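Local structure of alcohol dehydrogenase (Thermus thermophilus, 2EIH) at residues V44-K48 and G49-P53; V316-L319 and E320-A323; V125-E129 and A130-P134; H326-E330 and E331-F335. The protein binds zinc and probably works as an oxidoreductase that interconverts alcohols and carbonyl compounds with a nicotinamide cofactor. All coordinates share one frame; numbering follows the deposited sequence.

Interaction 1: V44-K48 and G49-P53; sequences VWVRK and GVASP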
ATOM      1  N   VAL A  44       1.757  35.836   1.847  1.00 29.77           N
ATOM      2  CA  VAL A  44       2.927  36.690   2.038  1.00 31.12           C
ATOM      3  C   VAL A  44       3.910  36.569   0.879  1.00 33.19           C
ATOM      4  O   VAL A  44       4.450  37.575   0.411  1.00 34.95           O
ATOM      5  CB  VAL A  44       3.645  36.371   3.373  1.00 29.85           C
ATOM      6  CG1 VAL A  44       4.915  37.196   3.502  1.00 26.50           C
ATOM      7  CG2 VAL A  44       2.712  36.677   4.537  1.00 28.01           C
ATOM      8  N   TRP A  45       4.140  35.345   0.412  1.00 34.28           N
ATOM      9  CA  TRP A  45       5.051  35.136  -0.701  1.00 35.39           C
ATOM     10  C   TRP A  45       4.518  35.857  -1.943  1.00 35.95           C
ATOM     11  O   TRP A  45       5.289  36.443  -2.711  1.00 35.64           O
ATOM     12  CB  TRP A  45       5.231  33.636  -0.974  1.00 38.19           C
ATOM     13  CG  TRP A  45       5.779  32.894   0.206  1.00 41.42           C
ATOM     14  CD1 TRP A  45       6.606  33.397   1.169  1.00 43.01           C
ATOM     15  CD2 TRP A  45       5.511  31.535   0.576  1.00 43.36           C
ATOM     16  NE1 TRP A  45       6.866  32.443   2.121  1.00 44.53           N
ATOM     17  CE2 TRP A  45       6.206  31.289   1.785  1.00 44.76           C
ATOM     18  CE3 TRP A  45       4.754  30.501   0.009  1.00 45.26           C
ATOM     19  CZ2 TRP A  45       6.159  30.048   2.443  1.00 45.65           C
ATOM     20  CZ3 TRP A  45       4.709  29.262   0.664  1.00 46.41           C
ATOM     21  CH2 TRP A  45       5.408  29.052   1.867  1.00 46.50           C
ATOM     22  N   VAL A  46       3.202  35.837  -2.131  1.00 35.25           N
ATOM     23  CA  VAL A  46       2.621  36.509  -3.281  1.00 34.92           C
ATOM     24  C   VAL A  46       2.767  38.013  -3.103  1.00 37.78           C
ATOM     25  O   VAL A  46       3.054  38.726  -4.064  1.00 39.04           O
ATOM     26  CB  VAL A  46       1.136  36.152  -3.462  1.00 33.70           C
ATOM     27  CG1 VAL A  46       0.544  36.957  -4.610  1.00 32.30           C
ATOM     28  CG2 VAL A  46       1.004  34.663  -3.755  1.00 33.20           C
ATOM     29  N   ARG A  47       2.590  38.497  -1.876  1.00 38.33           N
ATOM     30  CA  ARG A  47       2.722  39.925  -1.616  1.00 39.91           C
ATOM     31  C   ARG A  47       4.142  40.419  -1.876  1.00 40.77           C
ATOM     32  O   ARG A  47       4.339  41.444  -2.523  1.00 40.04           O
ATOM     33  CB  ARG A  47       2.323  40.257  -0.172  1.00 40.30           C
ATOM     34  CG  ARG A  47       2.747  41.667   0.242  1.00 41.74           C
ATOM     35  CD  ARG A  47       2.290  42.068   1.630  1.00 43.15           C
ATOM     36  NE  ARG A  47       2.779  41.219   2.716  1.00 44.25           N
ATOM     37  CZ  ARG A  47       4.022  41.197   3.189  1.00 44.34           C
ATOM     38  NH1 ARG A  47       4.320  40.378   4.189  1.00 45.80           N
ATOM     39  NH2 ARG A  47       4.963  41.974   2.671  1.00 43.79           N
ATOM     40  N   LYS A  48       5.131  39.697  -1.361  1.00 43.46           N
ATOM     41  CA  LYS A  48       6.525  40.088  -1.549  1.00 46.20           C
ATOM     42  C   LYS A  48       6.972  39.977  -3.000  1.00 47.46           C
ATOM     43  O   LYS A  48       7.890  40.675  -3.424  1.00 47.58           O
ATOM     44  CB  LYS A  48       7.444  39.232  -0.681  1.00 46.65           C
ATOM     45  CG  LYS A  48       7.386  39.569   0.787  1.00 48.25           C
ATOM     46  CD  LYS A  48       8.343  38.696   1.574  1.00 49.71           C
ATOM     47  CE  LYS A  48       8.502  39.220   2.985  1.00 50.45           C
ATOM     48  NZ  LYS A  48       9.363  38.338   3.815  1.00 53.43           N
ATOM     49  N   GLY A  49       6.326  39.099  -3.760  1.00 48.67           N
ATOM     50  CA  GLY A  49       6.690  38.929  -5.154  1.00 49.95           C
ATOM     51  C   GLY A  49       7.492  37.661  -5.372  1.00 50.62           C
ATOM     52  O   GLY A  49       7.851  37.322  -6.499  1.00 51.32           O
ATOM     53  N   VAL A  50       7.765  36.955  -4.283  1.00 50.95           N
ATOM     54  CA  VAL A  50       8.516  35.717  -4.334  1.00 52.63           C
ATOM     55  C   VAL A  50       7.736  34.616  -5.032  1.00 53.11           C
ATOM     56  O   VAL A  50       8.315  33.657  -5.538  1.00 52.91           O
ATOM     57  CB  VAL A  50       8.859  35.240  -2.925  1.00 53.92           C
ATOM     58  CG1 VAL A  50       9.816  34.064  -2.995  1.00 55.81           C
ATOM     59  CG2 VAL A  50       9.457  36.382  -2.126  1.00 54.67           C
ATOM     60  N   ALA A  51       6.418  34.752  -5.056  1.00 54.00           N
ATOM     61  CA  ALA A  51       5.575  33.756  -5.694  1.00 56.33           C
ATOM     62  C   ALA A  51       4.611  34.388  -6.682  1.00 57.91           C
ATOM     63  O   ALA A  51       4.216  35.545  -6.530  1.00 58.24           O
ATOM     64  CB  ALA A  51       4.800  32.980  -4.639  1.00 54.83           C
ATOM     65  N   SER A  52       4.251  33.617  -7.701  1.00 59.38           N
ATOM     66  CA  SER A  52       3.316  34.065  -8.715  1.00 62.01           C
ATOM     67  C   SER A  52       3.721  35.342  -9.453  1.00 63.99           C
ATOM     68  O   SER A  52       3.026  36.363  -9.393  1.00 63.73           O
ATOM     69  CB  SER A  52       1.935  34.242  -8.088  1.00 62.85           C
ATOM     70  OG  SER A  52       1.481  33.014  -7.540  1.00 63.76           O
ATOM     71  N   PRO A  53       4.874  35.312 -10.138  1.00 65.76           N
ATOM     72  CA  PRO A  53       5.327  36.488 -10.887  1.00 65.85           C
ATOM     73  C   PRO A  53       4.393  36.646 -12.095  1.00 65.80           C
ATOM     74  O   PRO A  53       3.541  35.788 -12.337  1.00 66.16           O
ATOM     75  CB  PRO A  53       6.751  36.107 -11.296  1.00 66.13           C
ATOM     76  CG  PRO A  53       7.192  35.195 -10.191  1.00 66.42           C
ATOM     77  CD  PRO A  53       5.965  34.331 -10.000  1.00 66.60           C
TER

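Interaction 2: V316-L319 and E320-A323; sequences VLPL and EAAA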
ATOM      1  N   VAL A 316      -8.042  37.691  15.551  1.00 22.56           N
ATOM      2  CA  VAL A 316      -8.995  38.101  14.528  1.00 23.91           C
ATOM      3  C   VAL A 316      -8.767  39.582  14.235  1.00 25.42           C
ATOM      4  O   VAL A 316      -8.493  40.361  15.142  1.00 27.86           O
ATOM      5  CB  VAL A 316     -10.484  37.873  14.968  1.00 23.65           C
ATOM      6  CG1 VAL A 316     -10.782  36.391  15.098  1.00 19.60           C
ATOM      7  CG2 VAL A 316     -10.777  38.606  16.291  1.00 20.15           C
ATOM      8  N   LEU A 317      -8.863  39.962  12.969  1.00 26.93           N
ATOM      9  CA  LEU A 317      -8.663  41.350  12.574  1.00 27.56           C
ATOM     10  C   LEU A 317      -9.710  41.722  11.536  1.00 27.90           C
ATOM     11  O   LEU A 317     -10.203  40.870  10.797  1.00 26.40           O
ATOM     12  CB  LEU A 317      -7.274  41.562  11.932  1.00 28.14           C
ATOM     13  CG  LEU A 317      -5.947  41.577  12.702  1.00 30.98           C
ATOM     14  CD1 LEU A 317      -5.950  42.698  13.745  1.00 30.01           C
ATOM     15  CD2 LEU A 317      -5.731  40.240  13.371  1.00 33.81           C
ATOM     16  N   PRO A 318     -10.092  43.002  11.487  1.00 28.27           N
ATOM     17  CA  PRO A 318     -11.078  43.378  10.476  1.00 27.22           C
ATOM     18  C   PRO A 318     -10.403  43.285   9.103  1.00 27.23           C
ATOM     19  O   PRO A 318      -9.191  43.465   8.989  1.00 26.75           O
ATOM     20  CB  PRO A 318     -11.440  44.815  10.860  1.00 26.59           C
ATOM     21  CG  PRO A 318     -10.211  45.292  11.587  1.00 29.35           C
ATOM     22  CD  PRO A 318      -9.859  44.107  12.430  1.00 26.71           C
ATOM     23  N   LEU A 319     -11.189  43.020   8.068  1.00 27.86           N
ATOM     24  CA  LEU A 319     -10.660  42.892   6.716  1.00 30.83           C
ATOM     25  C   LEU A 319      -9.721  44.021   6.298  1.00 30.86           C
ATOM     26  O   LEU A 319      -8.679  43.773   5.685  1.00 32.86           O
ATOM     27  CB  LEU A 319     -11.810  42.781   5.707  1.00 30.44           C
ATOM     28  CG  LEU A 319     -11.512  42.537   4.215  1.00 32.43           C
ATOM     29  CD1 LEU A 319     -11.279  43.843   3.500  1.00 33.05           C
ATOM     30  CD2 LEU A 319     -10.319  41.604   4.069  1.00 32.48           C
ATOM     31  N   GLU A 320     -10.091  45.253   6.637  1.00 29.37           N
ATOM     32  CA  GLU A 320      -9.298  46.423   6.285  1.00 29.76           C
ATOM     33  C   GLU A 320      -7.946  46.475   6.968  1.00 29.18           C
ATOM     34  O   GLU A 320      -7.168  47.387   6.728  1.00 29.99           O
ATOM     35  CB  GLU A 320     -10.077  47.708   6.600  1.00 31.61           C
ATOM     36  CG  GLU A 320     -10.607  47.788   8.024  1.00 32.95           C
ATOM     37  CD  GLU A 320     -12.048  47.314   8.143  1.00 33.56           C
ATOM     38  OE1 GLU A 320     -12.429  46.368   7.423  1.00 31.30           O
ATOM     39  OE2 GLU A 320     -12.792  47.881   8.969  1.00 34.72           O
ATOM     40  N   ALA A 321      -7.662  45.495   7.815  1.00 29.52           N
ATOM     41  CA  ALA A 321      -6.394  45.474   8.526  1.00 28.45           C
ATOM     42  C   ALA A 321      -5.504  44.310   8.089  1.00 28.63           C
ATOM     43  O   ALA A 321      -4.669  43.838   8.864  1.00 27.73           O
ATOM     44  CB  ALA A 321      -6.645  45.409  10.025  1.00 27.07           C
ATOM     45  N   ALA A 322      -5.682  43.855   6.850  1.00 27.86           N
ATOM     46  CA  ALA A 322      -4.885  42.752   6.319  1.00 28.62           C
ATOM     47  C   ALA A 322      -3.384  42.998   6.471  1.00 28.29           C
ATOM     48  O   ALA A 322      -2.615  42.071   6.720  1.00 30.16           O
ATOM     49  CB  ALA A 322      -5.232  42.520   4.856  1.00 28.68           C
ATOM     50  N   ALA A 323      -2.972  44.253   6.321  1.00 29.44           N
ATOM     51  CA  ALA A 323      -1.564  44.629   6.438  1.00 28.80           C
ATOM     52  C   ALA A 323      -1.030  44.240   7.805  1.00 28.86           C
ATOM     53  O   ALA A 323      -0.017  43.538   7.916  1.00 30.29           O
ATOM     54  CB  ALA A 323      -1.397  46.124   6.227  1.00 28.01           C
TER

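Interaction 3: V125-E129 and A130-P134; sequences VVLPE and ANLAP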
ATOM      1  N   VAL A 125     -16.567  36.002  -3.486  1.00 23.85           N
ATOM      2  CA  VAL A 125     -15.600  35.279  -4.268  1.00 25.07           C
ATOM      3  C   VAL A 125     -16.383  34.236  -5.047  1.00 26.27           C
ATOM      4  O   VAL A 125     -17.382  33.704  -4.570  1.00 26.30           O
ATOM      5  CB  VAL A 125     -14.508  34.633  -3.349  1.00 25.77           C
ATOM      6  CG1 VAL A 125     -15.108  33.503  -2.530  1.00 25.30           C
ATOM      7  CG2 VAL A 125     -13.331  34.147  -4.192  1.00 24.63           C
ATOM      8  N   VAL A 126     -15.940  33.973  -6.264  1.00 27.25           N
ATOM      9  CA  VAL A 126     -16.608  33.012  -7.109  1.00 28.78           C
ATOM     10  C   VAL A 126     -15.676  31.867  -7.399  1.00 31.83           C
ATOM     11  O   VAL A 126     -14.559  32.081  -7.869  1.00 33.39           O
ATOM     12  CB  VAL A 126     -17.010  33.644  -8.448  1.00 28.73           C
ATOM     13  CG1 VAL A 126     -17.328  32.560  -9.461  1.00 28.58           C
ATOM     14  CG2 VAL A 126     -18.197  34.559  -8.256  1.00 28.48           C
ATOM     15  N   LEU A 127     -16.122  30.649  -7.107  1.00 33.92           N
ATOM     16  CA  LEU A 127     -15.304  29.470  -7.390  1.00 35.00           C
ATOM     17  C   LEU A 127     -16.171  28.303  -7.855  1.00 34.78           C
ATOM     18  O   LEU A 127     -17.398  28.357  -7.761  1.00 34.64           O
ATOM     19  CB  LEU A 127     -14.458  29.070  -6.170  1.00 35.97           C
ATOM     20  CG  LEU A 127     -15.009  28.920  -4.760  1.00 37.04           C
ATOM     21  CD1 LEU A 127     -14.073  28.049  -3.952  1.00 38.01           C
ATOM     22  CD2 LEU A 127     -15.162  30.282  -4.114  1.00 37.48           C
ATOM     23  N   PRO A 128     -15.548  27.244  -8.396  1.00 34.57           N
ATOM     24  CA  PRO A 128     -16.325  26.089  -8.863  1.00 35.37           C
ATOM     25  C   PRO A 128     -17.035  25.338  -7.730  1.00 35.22           C
ATOM     26  O   PRO A 128     -16.518  25.244  -6.623  1.00 34.39           O
ATOM     27  CB  PRO A 128     -15.278  25.234  -9.580  1.00 34.91           C
ATOM     28  CG  PRO A 128     -14.000  25.587  -8.887  1.00 37.18           C
ATOM     29  CD  PRO A 128     -14.114  27.082  -8.697  1.00 33.94           C
ATOM     30  N   GLU A 129     -18.222  24.806  -8.010  1.00 37.25           N
ATOM     31  CA  GLU A 129     -18.985  24.075  -6.993  1.00 41.52           C
ATOM     32  C   GLU A 129     -18.191  22.940  -6.357  1.00 41.15           C
ATOM     33  O   GLU A 129     -18.546  22.457  -5.285  1.00 41.72           O
ATOM     34  CB  GLU A 129     -20.294  23.513  -7.584  1.00 44.14           C
ATOM     35  CG  GLU A 129     -20.101  22.531  -8.747  1.00 48.19           C
ATOM     36  CD  GLU A 129     -21.407  21.880  -9.206  1.00 50.19           C
ATOM     37  OE1 GLU A 129     -21.390  21.210 -10.264  1.00 50.54           O
ATOM     38  OE2 GLU A 129     -22.439  22.020  -8.506  1.00 51.00           O
ATOM     39  N   ALA A 130     -17.119  22.521  -7.022  1.00 41.22           N
ATOM     40  CA  ALA A 130     -16.281  21.437  -6.526  1.00 41.25           C
ATOM     41  C   ALA A 130     -15.350  21.903  -5.404  1.00 41.35           C
ATOM     42  O   ALA A 130     -14.752  21.083  -4.697  1.00 42.64           O
ATOM     43  CB  ALA A 130     -15.455  20.844  -7.664  1.00 39.56           C
ATOM     44  N   ASN A 131     -15.230  23.214  -5.237  1.00 39.89           N
ATOM     45  CA  ASN A 131     -14.347  23.756  -4.223  1.00 37.41           C
ATOM     46  C   ASN A 131     -15.094  24.349  -3.043  1.00 35.67           C
ATOM     47  O   ASN A 131     -14.583  25.230  -2.364  1.00 35.07           O
ATOM     48  CB  ASN A 131     -13.433  24.808  -4.857  1.00 39.07           C
ATOM     49  CG  ASN A 131     -12.712  24.293  -6.080  1.00 40.05           C
ATOM     50  OD1 ASN A 131     -11.884  24.989  -6.661  1.00 45.27           O
ATOM     51  ND2 ASN A 131     -13.028  23.076  -6.486  1.00 42.61           N
ATOM     52  N   LEU A 132     -16.294  23.839  -2.800  1.00 33.52           N
ATOM     53  CA  LEU A 132     -17.131  24.307  -1.710  1.00 32.93           C
ATOM     54  C   LEU A 132     -17.605  23.148  -0.838  1.00 32.91           C
ATOM     55  O   LEU A 132     -18.139  22.164  -1.346  1.00 35.63           O
ATOM     56  CB  LEU A 132     -18.353  25.015  -2.277  1.00 30.90           C
ATOM     57  CG  LEU A 132     -18.570  26.480  -1.930  1.00 29.24           C
ATOM     58  CD1 LEU A 132     -17.360  27.287  -2.324  1.00 28.02           C
ATOM     59  CD2 LEU A 132     -19.818  26.968  -2.623  1.00 27.98           C
ATOM     60  N   ALA A 133     -17.423  23.267   0.472  1.00 31.21           N
ATOM     61  CA  ALA A 133     -17.861  22.229   1.398  1.00 29.43           C
ATOM     62  C   ALA A 133     -18.741  22.861   2.464  1.00 29.54           C
ATOM     63  O   ALA A 133     -18.596  24.036   2.781  1.00 29.34           O
ATOM     64  CB  ALA A 133     -16.663  21.551   2.038  1.00 28.45           C
ATOM     65  N   PRO A 134     -19.672  22.084   3.032  1.00 30.82           N
ATOM     66  CA  PRO A 134     -20.565  22.614   4.068  1.00 28.93           C
ATOM     67  C   PRO A 134     -19.781  22.948   5.322  1.00 28.18           C
ATOM     68  O   PRO A 134     -18.917  22.178   5.753  1.00 26.67           O
ATOM     69  CB  PRO A 134     -21.547  21.469   4.294  1.00 29.44           C
ATOM     70  CG  PRO A 134     -20.669  20.270   4.097  1.00 31.97           C
ATOM     71  CD  PRO A 134     -19.898  20.641   2.842  1.00 30.74           C
TER

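Interaction 4: H326-E330 and E331-F335; sequences HRLLE and ERRVF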
ATOM      1  N   HIS A 326      -0.583  40.637   8.144  1.00 30.79           N
ATOM      2  CA  HIS A 326       0.595  40.021   7.538  1.00 33.80           C
ATOM      3  C   HIS A 326       1.823  40.211   8.415  1.00 36.45           C
ATOM      4  O   HIS A 326       2.766  39.425   8.347  1.00 38.20           O
ATOM      5  CB  HIS A 326       0.880  40.597   6.147  1.00 32.34           C
ATOM      6  CG  HIS A 326       0.150  39.892   5.038  1.00 29.72           C
ATOM      7  ND1 HIS A 326       0.737  39.658   3.810  1.00 28.89           N
ATOM      8  CD2 HIS A 326      -1.103  39.418   4.961  1.00 30.41           C
ATOM      9  CE1 HIS A 326      -0.141  39.065   3.023  1.00 30.52           C
ATOM     10  NE2 HIS A 326      -1.268  38.903   3.686  1.00 30.62           N
ATOM     11  N   ARG A 327       1.814  41.260   9.234  1.00 39.25           N
ATOM     12  CA  ARG A 327       2.934  41.516  10.133  1.00 41.60           C
ATOM     13  C   ARG A 327       2.933  40.431  11.211  1.00 42.04           C
ATOM     14  O   ARG A 327       3.940  39.757  11.439  1.00 42.34           O
ATOM     15  CB  ARG A 327       2.786  42.897  10.769  1.00 44.18           C
ATOM     16  CG  ARG A 327       3.893  43.245  11.736  1.00 46.26           C
ATOM     17  CD  ARG A 327       3.657  44.591  12.390  1.00 46.67           C
ATOM     18  NE  ARG A 327       3.787  44.463  13.835  1.00 48.09           N
ATOM     19  CZ  ARG A 327       2.851  43.951  14.624  1.00 48.13           C
ATOM     20  NH1 ARG A 327       1.706  43.528  14.107  1.00 48.30           N
ATOM     21  NH2 ARG A 327       3.065  43.839  15.928  1.00 49.20           N
ATOM     22  N   LEU A 328       1.784  40.264  11.859  1.00 42.70           N
ATOM     23  CA  LEU A 328       1.615  39.259  12.899  1.00 42.47           C
ATOM     24  C   LEU A 328       2.056  37.878  12.458  1.00 43.20           C
ATOM     25  O   LEU A 328       2.644  37.121  13.230  1.00 42.97           O
ATOM     26  CB  LEU A 328       0.152  39.168  13.317  1.00 41.98           C
ATOM     27  CG  LEU A 328      -0.393  40.250  14.228  1.00 41.76           C
ATOM     28  CD1 LEU A 328      -1.890  40.082  14.347  1.00 41.95           C
ATOM     29  CD2 LEU A 328       0.275  40.156  15.588  1.00 42.33           C
ATOM     30  N   LEU A 329       1.752  37.546  11.213  1.00 45.52           N
ATOM     31  CA  LEU A 329       2.090  36.241  10.671  1.00 48.04           C
ATOM     32  C   LEU A 329       3.560  36.103  10.329  1.00 49.68           C
ATOM     33  O   LEU A 329       4.161  35.057  10.555  1.00 48.95           O
ATOM     34  CB  LEU A 329       1.249  35.966   9.427  1.00 47.60           C
ATOM     35  CG  LEU A 329       1.376  34.549   8.883  1.00 47.95           C
ATOM     36  CD1 LEU A 329       1.001  33.536   9.960  1.00 48.88           C
ATOM     37  CD2 LEU A 329       0.467  34.408   7.675  1.00 48.31           C
ATOM     38  N   GLU A 330       4.141  37.162   9.784  1.00 52.18           N
ATOM     39  CA  GLU A 330       5.544  37.129   9.415  1.00 55.50           C
ATOM     40  C   GLU A 330       6.481  36.961  10.599  1.00 55.96           C
ATOM     41  O   GLU A 330       7.572  36.407  10.453  1.00 56.42           O
ATOM     42  CB  GLU A 330       5.920  38.389   8.642  1.00 56.87           C
ATOM     43  CG  GLU A 330       5.371  38.416   7.231  1.00 60.10           C
ATOM     44  CD  GLU A 330       6.009  39.502   6.397  1.00 61.71           C
ATOM     45  OE1 GLU A 330       5.863  40.693   6.756  1.00 62.33           O
ATOM     46  OE2 GLU A 330       6.659  39.161   5.386  1.00 62.78           O
ATOM     47  N   GLU A 331       6.060  37.435  11.768  1.00 56.81           N
ATOM     48  CA  GLU A 331       6.888  37.330  12.966  1.00 57.62           C
ATOM     49  C   GLU A 331       6.677  36.033  13.761  1.00 56.94           C
ATOM     50  O   GLU A 331       7.268  35.852  14.828  1.00 55.44           O
ATOM     51  CB  GLU A 331       6.653  38.546  13.873  1.00 59.83           C
ATOM     52  CG  GLU A 331       5.333  38.545  14.639  1.00 65.01           C
ATOM     53  CD  GLU A 331       5.109  39.832  15.447  1.00 67.57           C
ATOM     54  OE1 GLU A 331       4.277  39.820  16.386  1.00 67.01           O
ATOM     55  OE2 GLU A 331       5.755  40.859  15.135  1.00 69.47           O
ATOM     56  N   ARG A 332       5.856  35.133  13.222  1.00 56.78           N
ATOM     57  CA  ARG A 332       5.549  33.848  13.856  1.00 56.04           C
ATOM     58  C   ARG A 332       5.385  33.936  15.375  1.00 53.97           C
ATOM     59  O   ARG A 332       5.838  33.054  16.109  1.00 53.93           O
ATOM     60  CB  ARG A 332       6.632  32.805  13.531  1.00 58.58           C
ATOM     61  CG  ARG A 332       6.447  32.028  12.220  1.00 62.87           C
ATOM     62  CD  ARG A 332       7.178  32.666  11.036  1.00 66.36           C
ATOM     63  NE  ARG A 332       7.052  31.857   9.820  1.00 69.01           N
ATOM     64  CZ  ARG A 332       7.522  32.212   8.625  1.00 70.34           C
ATOM     65  NH1 ARG A 332       7.358  31.413   7.576  1.00 70.88           N
ATOM     66  NH2 ARG A 332       8.150  33.372   8.472  1.00 71.22           N
ATOM     67  N   ARG A 333       4.724  34.987  15.849  1.00 50.83           N
ATOM     68  CA  ARG A 333       4.533  35.156  17.281  1.00 48.76           C
ATOM     69  C   ARG A 333       3.203  34.579  17.747  1.00 44.82           C
ATOM     70  O   ARG A 333       3.139  33.868  18.747  1.00 44.26           O
ATOM     71  CB  ARG A 333       4.632  36.639  17.648  1.00 52.59           C
ATOM     72  CG  ARG A 333       4.585  36.915  19.134  1.00 57.93           C
ATOM     73  CD  ARG A 333       4.985  38.356  19.450  1.00 64.14           C
ATOM     74  NE  ARG A 333       4.015  39.358  19.007  1.00 67.54           N
ATOM     75  CZ  ARG A 333       2.786  39.493  19.501  1.00 69.03           C
ATOM     76  NH1 ARG A 333       2.360  38.679  20.462  1.00 69.08           N
ATOM     77  NH2 ARG A 333       1.989  40.457  19.048  1.00 69.86           N
ATOM     78  N   VAL A 334       2.142  34.877  17.015  1.00 40.61           N
ATOM     79  CA  VAL A 334       0.827  34.374  17.379  1.00 36.50           C
ATOM     80  C   VAL A 334       0.720  32.857  17.292  1.00 33.26           C
ATOM     81  O   VAL A 334       1.165  32.255  16.322  1.00 34.26           O
ATOM     82  CB  VAL A 334      -0.251  35.009  16.487  1.00 35.18           C
ATOM     83  CG1 VAL A 334      -1.555  34.232  16.603  1.00 34.26           C
ATOM     84  CG2 VAL A 334      -0.468  36.456  16.913  1.00 35.57           C
ATOM     85  N   PHE A 335       0.141  32.249  18.321  1.00 29.92           N
ATOM     86  CA  PHE A 335      -0.054  30.801  18.358  1.00 28.52           C
ATOM     87  C   PHE A 335      -1.422  30.539  17.734  1.00 28.62           C
ATOM     88  O   PHE A 335      -2.458  30.892  18.312  1.00 28.94           O
ATOM     89  CB  PHE A 335      -0.056  30.286  19.802  1.00 26.85           C
ATOM     90  CG  PHE A 335      -0.068  28.783  19.917  1.00 26.36           C
ATOM     91  CD1 PHE A 335       1.124  28.070  20.065  1.00 24.80           C
ATOM     92  CD2 PHE A 335      -1.271  28.076  19.858  1.00 25.62           C
ATOM     93  CE1 PHE A 335       1.121  26.676  20.155  1.00 26.66           C
ATOM     94  CE2 PHE A 335      -1.283  26.683  19.945  1.00 26.30           C
ATOM     95  CZ  PHE A 335      -0.082  25.976  20.094  1.00 24.67           C
TER

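Interaction 1: V44-K48 and G49-P53
Trp45 O takes two backbone N-H groups, one from Gly49 and one from Ala51, where helix 41-48 stops in the GroES-like domain. The motif is a helix C-terminus closed by a glycine of positive phi. Gly49 N reaches Trp45 O at 3.0 Å as the last regular helical bond, tilted from the carbonyl plane. Ala51 N then meets Trp45 O at 3.1 Å from the opposite face, so the loop after the helix is pinned back onto its final turn. Gly49 N also makes a weak bond to Val46 O. At Gly49, phi is 104°; a CB here would press against Lys48 O, which explains the absence of a side chain at this turn.

The side chains meet through their first atoms. Trp45 sets its CG beside its own backbone N (chi1 -60°), which carries the indole away from the loop and turns the methylene to it: Trp45 CB lies 3.7 Å from Ala51 CB, with Val50 CB farther along. Roughly at right angles to this, Val46 CG2 approaches Ala51 CB at 4.2 Å and also lies near the hydroxyl of Ser52. That hydroxyl is hydrogen-bonded to Glu115 O, while Val46 packs on Leu55 and Leu61, so this side of the turn faces inward. Arg47 leaves the turn altogether, its guanidinium bonded to Gly10 O and to Glu330. At the outer end, the extended lysine chain runs off from the loop, and its root alone packs on the loop, Lys48 CB lying 3.8 Å from Val50 CG2.

Interaction 2: V316-L319 and E320-A323
Glu320 folds back over Pro318, the last residue of strand 313-318, and its path can be followed atom by atom. Its CB leads away from the strand end. CG is held between the backbone N and the carbonyl carbon (chi1 53°), and a bend at the next bond (chi2 -95°) brings the carboxylate round toward the proline ring. Glu320 CG only grazes Pro318 CB, but Glu320 CD closes to 3.7 Å from that same Pro318 CB. Of the two oxygens, Glu320 OE2 stays beside Pro318 CB at 3.8 Å, while OE1 turns toward the backbone of Leu319. OE1 also has a long, weak ion pair with Arg2.

Beneath this flap the backbone makes a 3-10 turn. Ala321 N donates to Pro318 O at 2.8 Å, and one residue on Ala322 N donates to Leu319 O at 3.2 Å with a more bent N-H. Ala321 holds the N-cap position; its methyl, with no polar group to offer the helix, packs instead on the strand end, Ala321 CB lying 3.9 Å from Pro318 CG and a little farther from Leu317 CB. Leu319 points its side chain the other way, onto Val4 and Leu340, and Ala322 joins it there. The turn is thus the first connection of a beta-alpha-beta crossover, in which strand 313-318 passes into helix 322-330 and the chain returns as the parallel strand 337-341.

Interaction 3: V125-E129 and A130-P134
Pro128 O and Asn131 N close a type I beta turn with a nearly straight hydrogen bond of 2.8 Å (N-H...O angle 167°), the amide coming from above the carbonyl plane. Glu129 and Ala130 occupy the two corner positions.

Asn131 turns its carboxamide back against the proline ring: CG lies beside the backbone N (chi1 -52°), and Asn131 OD1 comes within 3.1 Å of Pro128 CG, a tight fit. The same asparagine touches Leu127 through its CB, where Leu127 CD1 lies 3.4 Å from Asn131 CB and close to the backbone O of Asn131. Leu127 CD1 then reaches on to Leu132 CD1 at 3.7 Å, the two chains crossing at a slant. With an alanine in place of Asn131, the amide packed against Pro128 CG would be gone, and a gap would probably open there.

Around the turn, Leu127 also packs on Ile87 and Leu132 on Val30 and Val32, while Glu129 packs on Arg95 of a second subunit. The zinc ion lies about 11 Å from the Asn131 side chain. The turn does not make a hairpin: strand 124-128 pairs with strand 29-38, strand 132-134 with strand 84-91, and the turn carries the chain between these partners in the curled sheet of the GroES-like domain.

Interaction 4: H326-E330 and E331-F335
Glu331 carries most of this contact, just where helix 322-330 ends in a Schellman motif. Its backbone N donates to Arg327 O at 3.2 Å, nearly in line with the carbonyl bond. Arg332, with positive phi, turns the chain out of the helix and donates its N to Leu329 O at 3.2 Å from well above that carbonyl plane.

The Glu331 side chain runs back along the last turn, its CG 3.4 Å from Leu328 O, and brings its carboxylate near two arginines, bonding one. Glu331 OE1 takes a salt-bridging hydrogen bond from Arg333 NE at 2.7 Å, tilted out of both planes. Glu331 OE2 lies over one face of the Arg327 guanidinium, 4.1 Å from Arg327 NH2; no N-H points at it, so any attraction is probably one of charge alone, and the salt bridge of Arg327 goes to Glu324. An alanine in place of Glu331 would strip Arg333 NE of its carboxylate mate, and the arginine would probably be left freer to swing away from the helix end.

Farther out, Arg333 and Val334 pack against Leu328. Strand 313-318 backs this leucine with Leu317 and Gln315, and Gln315 also touches Val334. The leucine branch that meets the loop is CD2: Leu328 CD2 lies 3.9 Å from Arg333 NH2 and 4.0 Å from Val334 CG2.

All four contacts are sharp changes of direction within one chain, yet they sit at different depths. Interaction 3 is buried and mostly apolar, interactions 1 and 2 are partly buried, and interaction 4 is a surface contact rich in charge. Interactions 2 and 4 sit at the two ends of helix 322-330, the first nearly without charged bonds and the second adding a Glu331-Arg333 salt bridge to its backbone bonds; Leu317 CD2 and Leu328 CD1 touch between them. Interactions 1 and 4 are both helix C-termini with a positive-phi residue, and they meet where Arg47 NE probably hydrogen-bonds His326 ND1 and Val44 packs on the same helix. Interaction 3 touches none of the others.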